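Local coordinates for effector protein MavE (Legionella pneumophila subsp. pneumophila, PDB 6PIR) that serves as a virulence effector indispensable for endoplasmic reticulum-mediated remodelling of the Legionella-containing vacuole, evasion of lysosomes and replication inside host cells, at residues Ala74-Ser77 with Glu78-Asn82; Arg115-Ser118 with Val119-Ser123. One frame throughout, in Å; residues are numbered along the deposited sequence.

Contact 1. Residues Ala74-Ser77 with Glu78-Asn82; sequences ALVS and EKYEN
Tyr80 turns its ring back alongside the last turn of helix 59-77, where CE2 lies 3.5 Å from Val76 O and 4.3 Å from Val76 CG1. The contact is the C-terminal end of that helix, which runs out through a type I beta turn from Ser77 to Tyr80 into the loop before helix 85-106. Three backbone bonds trace the change. The α-helical pattern still holds where Glu78 N donates to Ala74 O at 3.0 Å; one residue later Lys79 N reaches only three positions back, to Val76 O at 3.1 Å, and approaches from above the carbonyl plane, 52° out of it. The bond across the turn, from Tyr80 N to Ser77 O, is weak at 3.3 Å.

CG of Tyr80 sits beside its own backbone N (chi1 -55°), which turns the ring back toward the helix and sets Ser77 O at the ring edge, in plane. Val76 faces inward onto Phe10, Ser14 and Phe17 of helix 5-21, while Tyr80 meets the ring of Phe6 and touches Ile91 of helix 85-106, so the turn packs against two other helices of the bundle. Ser77 OG is bonded to Ile73 O, one turn back in its own helix.

On the other flank Glu78 lies alongside Leu75, both side chains pointing the same way and both touching Phe35 of helix 26-36. With CG placed between the backbone N and carbonyl carbon, chi1 (70°) directs the extended Glu78 chain back along the helix, and its OE1 ends 3.7 Å from Leu75 CD2.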
loop_
_atom_site.group_PDB
_atom_site.type_symbol
_atom_site.label_atom_id
_atom_site.label_comp_id
_atom_site.label_asym_id
_atom_site.label_seq_id
_atom_site.Cartn_x
_atom_site.Cartn_y
_atom_site.Cartn_z
ATOM N N ALA A 74 -3.483 -6.367 3.994
ATOM C CA ALA A 74 -3.972 -7.688 4.366
ATOM C C ALA A 74 -2.927 -8.761 4.091
ATOM O O ALA A 74 -2.650 -9.606 4.954
ATOM C CB ALA A 74 -5.259 -7.987 3.579
ATOM N N LEU A 75 -2.342 -8.744 2.880
ATOM C CA LEU A 75 -1.409 -9.789 2.480
ATOM C C LEU A 75 -0.119 -9.737 3.296
ATOM O O LEU A 75 0.386 -10.774 3.755
ATOM C CB LEU A 75 -1.099 -9.662 0.990
ATOM C CG LEU A 75 -2.264 -10.034 0.033
ATOM C CD1 LEU A 75 -1.951 -9.559 -1.361
ATOM C CD2 LEU A 75 -2.493 -11.528 0.050
ATOM N N VAL A 76 0.415 -8.541 3.515
ATOM C CA VAL A 76 1.601 -8.449 4.361
ATOM C C VAL A 76 1.269 -8.837 5.792
ATOM O O VAL A 76 1.995 -9.617 6.415
ATOM C CB VAL A 76 2.213 -7.035 4.285
ATOM C CG1 VAL A 76 3.337 -6.883 5.319
ATOM C CG2 VAL A 76 2.752 -6.770 2.869
ATOM N N SER A 77 0.158 -8.334 6.330
ATOM C CA SER A 77 -0.155 -8.566 7.728
ATOM C C SER A 77 -0.397 -10.038 8.015
ATOM O O SER A 77 -0.111 -10.498 9.120
ATOM C CB SER A 77 -1.383 -7.759 8.158
ATOM O OG SER A 77 -1.195 -6.364 8.056
ATOM N N GLU A 78 -0.936 -10.802 7.056
ATOM C CA GLU A 78 -1.215 -12.194 7.402
ATOM C C GLU A 78 0.034 -13.075 7.466
ATOM O O GLU A 78 -0.085 -14.233 7.872
ATOM C CB GLU A 78 -2.251 -12.792 6.443
ATOM C CG GLU A 78 -1.764 -12.999 5.069
ATOM C CD GLU A 78 -2.893 -13.409 4.150
ATOM O OE1 GLU A 78 -2.591 -13.818 3.003
ATOM O OE2 GLU A 78 -4.065 -13.254 4.563
ATOM N N LYS A 79 1.213 -12.567 7.090
ATOM C CA LYS A 79 2.449 -13.331 7.251
ATOM C C LYS A 79 2.848 -13.522 8.723
ATOM O O LYS A 79 3.602 -14.449 9.027
ATOM C CB LYS A 79 3.587 -12.651 6.476
ATOM C CG LYS A 79 4.957 -13.322 6.563
ATOM C CD LYS A 79 5.955 -12.585 5.714
ATOM C CE LYS A 79 7.377 -13.145 5.833
ATOM N NZ LYS A 79 8.295 -12.404 4.906
ATOM N N TYR A 80 2.372 -12.662 9.630
ATOM C CA TYR A 80 2.733 -12.680 11.055
ATOM C C TYR A 80 1.694 -13.480 11.820
ATOM O O TYR A 80 0.656 -12.955 12.213
ATOM C CB TYR A 80 2.809 -11.268 11.613
ATOM C CG TYR A 80 3.733 -10.387 10.832
ATOM C CD1 TYR A 80 5.094 -10.362 11.098
ATOM C CD2 TYR A 80 3.245 -9.584 9.825
ATOM C CE1 TYR A 80 5.949 -9.552 10.373
ATOM C CE2 TYR A 80 4.088 -8.771 9.089
ATOM C CZ TYR A 80 5.440 -8.757 9.375
ATOM O OH TYR A 80 6.285 -7.947 8.649
ATOM N N GLU A 81 1.971 -14.760 12.030
ATOM C CA GLU A 81 1.064 -15.625 12.775
ATOM C C GLU A 81 1.217 -15.440 14.288
ATOM O O GLU A 81 2.319 -15.233 14.800
ATOM C CB GLU A 81 1.316 -17.077 12.367
ATOM C CG GLU A 81 2.089 -17.158 11.046
ATOM C CD GLU A 81 1.457 -18.076 10.004
ATOM O OE1 GLU A 81 1.951 -19.217 9.858
ATOM O OE2 GLU A 81 0.488 -17.658 9.319
ATOM N N ASN A 82 0.088 -15.494 14.992
ATOM C CA ASN A 82 0.025 -15.355 16.446
ATOM C C ASN A 82 0.822 -14.194 17.041
ATOM O O ASN A 82 1.744 -14.409 17.844
ATOM C CB ASN A 82 0.435 -16.670 17.091
ATOM C CG ASN A 82 -0.481 -17.788 16.697
ATOM O OD1 ASN A 82 -1.656 -17.779 17.060
ATOM N ND2 ASN A 82 0.030 -18.743 15.927
#

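Contact 2. Residues Arg115-Ser118 with Val119-Ser123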
loop_
_atom_site.group_PDB
_atom_site.type_symbol
_atom_site.label_atom_id
_atom_site.label_comp_id
_atom_site.label_asym_id
_atom_site.label_seq_id
_atom_site.Cartn_x
_atom_site.Cartn_y
_atom_site.Cartn_z
ATOM N N ARG A 115 -3.157 7.269 -13.909
ATOM C CA ARG A 115 -2.652 7.579 -12.576
ATOM C C ARG A 115 -2.108 6.355 -11.863
ATOM O O ARG A 115 -1.167 6.464 -11.067
ATOM C CB ARG A 115 -3.756 8.203 -11.740
ATOM C CG ARG A 115 -4.248 9.532 -12.246
ATOM C CD ARG A 115 -4.939 10.281 -11.120
ATOM N NE ARG A 115 -5.623 11.488 -11.572
ATOM C CZ ARG A 115 -5.030 12.654 -11.805
ATOM N NH1 ARG A 115 -3.720 12.768 -11.660
ATOM N NH2 ARG A 115 -5.747 13.710 -12.197
ATOM N N LEU A 116 -2.713 5.187 -12.091
ATOM C CA LEU A 116 -2.252 4.000 -11.390
ATOM C C LEU A 116 -0.918 3.525 -11.932
ATOM O O LEU A 116 -0.113 2.969 -11.171
ATOM C CB LEU A 116 -3.318 2.911 -11.479
ATOM C CG LEU A 116 -4.469 3.044 -10.446
ATOM C CD1 LEU A 116 -4.012 3.138 -8.977
ATOM C CD2 LEU A 116 -5.383 4.208 -10.728
ATOM N N LYS A 117 -0.645 3.772 -13.219
ATOM C CA LYS A 117 0.699 3.507 -13.721
ATOM C C LYS A 117 1.702 4.392 -12.984
ATOM O O LYS A 117 2.802 3.942 -12.602
ATOM C CB LYS A 117 0.733 3.723 -15.245
ATOM C CG LYS A 117 2.094 3.419 -15.911
ATOM C CD LYS A 117 2.092 3.665 -17.444
ATOM C CE LYS A 117 1.135 2.753 -18.226
ATOM N NZ LYS A 117 1.333 2.913 -19.732
ATOM N N SER A 118 1.324 5.649 -12.731
ATOM C CA SER A 118 2.226 6.535 -11.976
ATOM C C SER A 118 2.415 6.054 -10.557
ATOM O O SER A 118 3.524 6.135 -10.018
ATOM C CB SER A 118 1.710 7.969 -11.967
ATOM O OG SER A 118 1.756 8.556 -13.251
ATOM N N VAL A 119 1.334 5.593 -9.915
ATOM C CA VAL A 119 1.448 5.057 -8.566
ATOM C C VAL A 119 2.407 3.887 -8.566
ATOM O O VAL A 119 3.283 3.785 -7.710
ATOM C CB VAL A 119 0.074 4.647 -8.009
ATOM C CG1 VAL A 119 0.277 3.920 -6.674
ATOM C CG2 VAL A 119 -0.806 5.880 -7.846
ATOM N N ARG A 120 2.235 2.976 -9.524
ATOM C CA ARG A 120 3.127 1.842 -9.671
ATOM C C ARG A 120 4.579 2.305 -9.711
ATOM O O ARG A 120 5.431 1.751 -9.012
ATOM C CB ARG A 120 2.751 1.089 -10.942
ATOM C CG ARG A 120 3.239 -0.327 -11.089
ATOM C CD ARG A 120 2.362 -0.977 -12.187
ATOM N NE ARG A 120 2.744 -0.621 -13.555
ATOM C CZ ARG A 120 1.899 -0.595 -14.592
ATOM N NH1 ARG A 120 0.616 -0.881 -14.417
ATOM N NH2 ARG A 120 2.330 -0.260 -15.811
ATOM N N GLU A 121 4.869 3.348 -10.508
ATOM C CA GLU A 121 6.259 3.781 -10.671
ATOM C C GLU A 121 6.778 4.523 -9.437
ATOM O O GLU A 121 7.919 4.301 -9.013
ATOM C CB GLU A 121 6.384 4.588 -11.951
ATOM C CG GLU A 121 6.214 3.657 -13.156
ATOM C CD GLU A 121 5.816 4.409 -14.404
ATOM O OE1 GLU A 121 5.565 5.625 -14.260
ATOM O OE2 GLU A 121 5.739 3.795 -15.500
ATOM N N ASN A 122 5.956 5.395 -8.839
ATOM C CA ASN A 122 6.296 5.998 -7.553
ATOM C C ASN A 122 6.665 4.906 -6.553
ATOM O O ASN A 122 7.717 4.956 -5.904
ATOM C CB ASN A 122 5.107 6.810 -6.993
ATOM C CG ASN A 122 4.785 8.088 -7.797
ATOM O OD1 ASN A 122 5.603 8.584 -8.579
ATOM N ND2 ASN A 122 3.563 8.617 -7.608
ATOM N N SER A 123 5.822 3.870 -6.470
ATOM C CA SER A 123 6.032 2.778 -5.535
ATOM C C SER A 123 7.339 2.057 -5.817
ATOM O O SER A 123 8.113 1.776 -4.898
ATOM C CB SER A 123 4.839 1.804 -5.607
ATOM O OG SER A 123 4.997 0.773 -4.662
#
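Val119 presses CG2 to within 3.3 Å of Arg115 O, on the inward side of the first turns of helix 115-134. Here the packing is tight: the regular i to i+4 bonds run from Val119 N to Arg115 O through Asn122 N to Ser118 O, the last at 2.8 Å. Asn122 CG, beside its own backbone N, lies 3.2 Å from Ser118 O, yet the amide is used for another partner, ND2 donating to Leu106 O. Ser118 OG, in turn, accepts from Asp111 N, linking the helix to the loop that precedes it.

The outer side is looser. Lys117 extends from the backbone before bending at chi3 (-64°), and its aliphatic part passes obliquely across Arg120, CG standing 3.7 Å from Arg120 NH2 over one face of the guanidinium. Glu121 runs side by side with the same lysine, OE2 3.7 Å from Lys117 CG. The charged ends remain apart, with Lys117 NZ 6.2 Å from Glu121 OE2, and no salt bridge forms.

Arg120 NH1 bonds to Leu22 O, just beyond helix 5-21, and Ser123 OG to Glu19 OE2 within it. Leu116 and Val119 rest on Phe65 of helix 59-77, and Val119 also touches Leu18 of helix 5-21, so the buried side of this helix faces both.

From the N terminus, helix 5-21 touches both contacts: its Phe10, Ser14 and Phe17 receive Val76 of contact 1, and Leu15, Leu18 and Glu19 meet residues of contact 2. Helix 59-77 also connects them, touched by contact 2 near its start, at Asp61 and Phe65, and ending in contact 1, where the chain turns toward helix 85-106. Contact 2 follows in the first turns of helix 115-134. The two are local and in series, neither enclosing the other; their centres lie 25 Å apart on opposite sides of the chain's centre, their nearest atoms about 11 Å apart. This helical piece of the longer effector stops short of its C-terminal transmembrane helix.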